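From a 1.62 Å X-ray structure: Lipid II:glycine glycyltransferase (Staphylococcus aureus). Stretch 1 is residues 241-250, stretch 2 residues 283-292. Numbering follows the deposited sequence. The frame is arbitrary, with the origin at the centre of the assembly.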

# COMPACT_ATOMS: atom_id res chain seq x y z
N LYS A 241 22.70 8.59 -20.89
CA LYS A 241 22.84 9.66 -19.94
C LYS A 241 24.34 10.03 -19.78
O LYS A 241 24.65 11.20 -19.70
CB LYS A 241 22.23 9.25 -18.58
CG LYS A 241 22.33 10.25 -17.43
CD LYS A 241 21.59 9.78 -16.17
CE LYS A 241 22.10 8.43 -15.63
NZ LYS A 241 22.05 8.27 -14.14
N VAL A 242 25.22 9.03 -19.69
CA VAL A 242 26.65 9.31 -19.50
C VAL A 242 27.20 10.03 -20.73
O VAL A 242 27.93 10.99 -20.59
CB VAL A 242 27.45 8.03 -19.17
CG1 VAL A 242 28.97 8.30 -19.20
CG2 VAL A 242 27.04 7.49 -17.81
N ASN A 243 26.81 9.59 -21.91
CA ASN A 243 27.27 10.23 -23.15
C ASN A 243 26.87 11.70 -23.20
O ASN A 243 27.65 12.56 -23.62
CB ASN A 243 26.73 9.49 -24.37
CG ASN A 243 27.42 8.17 -24.60
OD1 ASN A 243 28.55 7.98 -24.16
ND2 ASN A 243 26.74 7.23 -25.27
N GLN A 244 25.65 11.99 -22.75
CA GLN A 244 25.20 13.37 -22.69
C GLN A 244 26.01 14.17 -21.68
O GLN A 244 26.40 15.28 -21.98
CB GLN A 244 23.68 13.46 -22.39
CG GLN A 244 23.16 14.88 -22.11
CD GLN A 244 22.98 15.72 -23.37
OE1 GLN A 244 22.07 15.47 -24.16
NE2 GLN A 244 23.82 16.73 -23.54
N GLU A 245 26.28 13.59 -20.51
CA GLU A 245 27.10 14.25 -19.48
C GLU A 245 28.50 14.52 -20.03
O GLU A 245 29.04 15.61 -19.81
CB GLU A 245 27.18 13.43 -18.18
CG GLU A 245 25.88 13.45 -17.35
CD GLU A 245 25.92 12.57 -16.09
OE1 GLU A 245 27.02 12.30 -15.57
OE2 GLU A 245 24.83 12.17 -15.60
N LEU A 246 29.06 13.56 -20.77
CA LEU A 246 30.39 13.78 -21.39
C LEU A 246 30.36 14.95 -22.36
O LEU A 246 31.27 15.77 -22.39
CB LEU A 246 30.87 12.54 -22.11
CG LEU A 246 31.25 11.37 -21.19
CD1 LEU A 246 31.39 10.08 -21.99
CD2 LEU A 246 32.51 11.70 -20.40
N ASN A 247 29.30 15.05 -23.15
CA ASN A 247 29.18 16.19 -24.07
C ASN A 247 29.10 17.49 -23.32
O ASN A 247 29.77 18.46 -23.68
CB ASN A 247 27.98 16.02 -25.02
CG ASN A 247 28.13 14.81 -25.92
OD1 ASN A 247 29.24 14.35 -26.20
ND2 ASN A 247 27.00 14.28 -26.39
N GLU A 248 28.30 17.53 -22.24
CA GLU A 248 28.16 18.74 -21.45
C GLU A 248 29.50 19.13 -20.78
O GLU A 248 29.83 20.31 -20.69
CB GLU A 248 27.04 18.58 -20.41
CG GLU A 248 25.65 18.49 -21.05
CD GLU A 248 24.54 18.13 -20.08
OE1 GLU A 248 24.81 17.72 -18.92
OE2 GLU A 248 23.37 18.21 -20.51
N LEU A 249 30.27 18.14 -20.32
CA LEU A 249 31.55 18.44 -19.65
C LEU A 249 32.58 19.00 -20.65
O LEU A 249 33.32 19.93 -20.33
CB LEU A 249 32.09 17.17 -18.96
CG LEU A 249 31.35 16.83 -17.67
CD1 LEU A 249 31.56 15.36 -17.34
CD2 LEU A 249 31.82 17.71 -16.53
N HIS A 250 32.60 18.47 -21.86
CA HIS A 250 33.48 19.01 -22.88
C HIS A 250 33.08 20.43 -23.23
O HIS A 250 33.92 21.28 -23.43
CB HIS A 250 33.50 18.11 -24.11
CG HIS A 250 34.40 16.92 -23.96
ND1 HIS A 250 35.77 17.03 -23.88
CD2 HIS A 250 34.12 15.59 -23.89
CE1 HIS A 250 36.29 15.82 -23.77
NE2 HIS A 250 35.32 14.93 -23.74
N LYS A 283 36.14 9.73 -14.99
CA LYS A 283 35.27 8.91 -14.15
C LYS A 283 34.05 8.43 -14.91
O LYS A 283 33.62 7.29 -14.78
CB LYS A 283 34.84 9.67 -12.90
CG LYS A 283 35.96 9.81 -11.87
CD LYS A 283 35.48 10.57 -10.64
CE LYS A 283 36.54 10.58 -9.56
NZ LYS A 283 36.32 9.40 -8.67
N ASN A 284 33.47 9.33 -15.68
CA ASN A 284 32.34 8.95 -16.53
C ASN A 284 32.69 7.89 -17.54
O ASN A 284 31.91 6.96 -17.83
CB ASN A 284 31.74 10.19 -17.19
CG ASN A 284 30.70 10.85 -16.32
OD1 ASN A 284 29.66 10.24 -16.07
ND2 ASN A 284 30.95 12.06 -15.86
N GLU A 285 33.91 7.98 -18.10
CA GLU A 285 34.31 6.94 -19.03
C GLU A 285 34.46 5.55 -18.37
O GLU A 285 34.11 4.53 -18.96
CB GLU A 285 35.55 7.38 -19.84
CG GLU A 285 35.80 6.44 -21.02
CD GLU A 285 34.96 6.73 -22.27
OE1 GLU A 285 34.15 7.69 -22.26
OE2 GLU A 285 35.07 5.96 -23.25
N ASP A 286 34.98 5.53 -17.15
CA ASP A 286 35.11 4.32 -16.38
C ASP A 286 33.71 3.75 -16.12
O ASP A 286 33.49 2.54 -16.24
CB ASP A 286 35.76 4.58 -15.02
CG ASP A 286 37.25 4.90 -15.11
OD1 ASP A 286 37.90 4.58 -16.12
OD2 ASP A 286 37.75 5.45 -14.12
N LEU A 287 32.77 4.62 -15.79
CA LEU A 287 31.37 4.16 -15.55
C LEU A 287 30.75 3.57 -16.81
O LEU A 287 30.04 2.58 -16.76
CB LEU A 287 30.50 5.31 -15.05
CG LEU A 287 29.01 5.06 -14.82
CD1 LEU A 287 28.86 3.92 -13.84
CD2 LEU A 287 28.38 6.34 -14.31
N LYS A 288 31.03 4.18 -17.95
CA LYS A 288 30.51 3.70 -19.22
C LYS A 288 30.98 2.27 -19.45
O LYS A 288 30.19 1.38 -19.79
CB LYS A 288 30.96 4.61 -20.37
CG LYS A 288 30.39 4.24 -21.71
CD LYS A 288 30.48 5.43 -22.67
CE LYS A 288 30.32 4.96 -24.11
NZ LYS A 288 30.46 6.09 -25.06
N ARG A 289 32.25 2.00 -19.16
CA ARG A 289 32.78 0.63 -19.25
C ARG A 289 32.01 -0.36 -18.34
O ARG A 289 31.72 -1.48 -18.74
CB ARG A 289 34.27 0.54 -18.89
CG ARG A 289 35.23 1.27 -19.83
CD ARG A 289 35.34 0.61 -21.19
NE ARG A 289 34.31 1.08 -22.12
CZ ARG A 289 34.30 2.27 -22.72
NH1 ARG A 289 35.28 3.15 -22.48
NH2 ARG A 289 33.30 2.61 -23.54
N ASP A 290 31.75 0.07 -17.12
CA ASP A 290 31.09 -0.79 -16.12
C ASP A 290 29.65 -1.09 -16.58
O ASP A 290 29.18 -2.24 -16.49
CB ASP A 290 31.10 -0.14 -14.73
CG ASP A 290 32.49 0.09 -14.16
OD1 ASP A 290 33.48 -0.53 -14.63
OD2 ASP A 290 32.58 0.84 -13.17
N LEU A 291 28.99 -0.06 -17.11
CA LEU A 291 27.61 -0.20 -17.66
C LEU A 291 27.55 -1.08 -18.89
O LEU A 291 26.58 -1.82 -19.10
CB LEU A 291 26.99 1.15 -17.97
CG LEU A 291 26.66 1.98 -16.74
CD1 LEU A 291 26.43 3.43 -17.12
CD2 LEU A 291 25.46 1.38 -16.01
N GLU A 292 28.59 -1.01 -19.74
CA GLU A 292 28.72 -1.93 -20.84
C GLU A 292 28.83 -3.37 -20.43
O GLU A 292 28.23 -4.23 -21.12
CB GLU A 292 29.94 -1.57 -21.71
CG GLU A 292 29.71 -0.38 -22.59
CD GLU A 292 30.98 0.21 -23.20
OE1 GLU A 292 32.09 -0.29 -22.90
OE2 GLU A 292 30.87 1.17 -23.97

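How do the two helices fit together? They run nearly antiparallel, at 165°, with axes 10.0 Å apart at closest approach, and they interlock as knobs into holes. Val242 and Asn284, whose CA atoms lie 6.4 Å apart, each point toward the opposing helix and bury the most surface.

What receives Val242? Its side chain sits among Asn284, Leu287, Lys288 and Leu291, residues spaced so that successive turns form the hole. CG2 of Val242 makes apolar contacts with CD2 of Leu287 at 3.9 Å and CD1 of Leu291 at 4.2 Å, while its CG1 packs 3.5 Å from the backbone O of Asn284.

Why can a polar Asn284 be the reciprocal knob? It lies among Val242, Glu245, Leu246 and Leu249, and much of its contact is simple packing: its CB is 3.6 Å from CD2 of Leu246. ND2 of Asn284, 3.7 Å from CD1 of Leu249, is hydrogen-bonded elsewhere in the structure. Its OD1 lies 3.4 Å from OE1 of Glu245, but both are acceptors and no hydrogen bond forms.

Where, then, is the polar link? Lys288, extended with all four chi angles t, carries its NZ to OD1 of Asn243, where it donates a 2.8 Å hydrogen bond, the one hydrogen bond between these stretches.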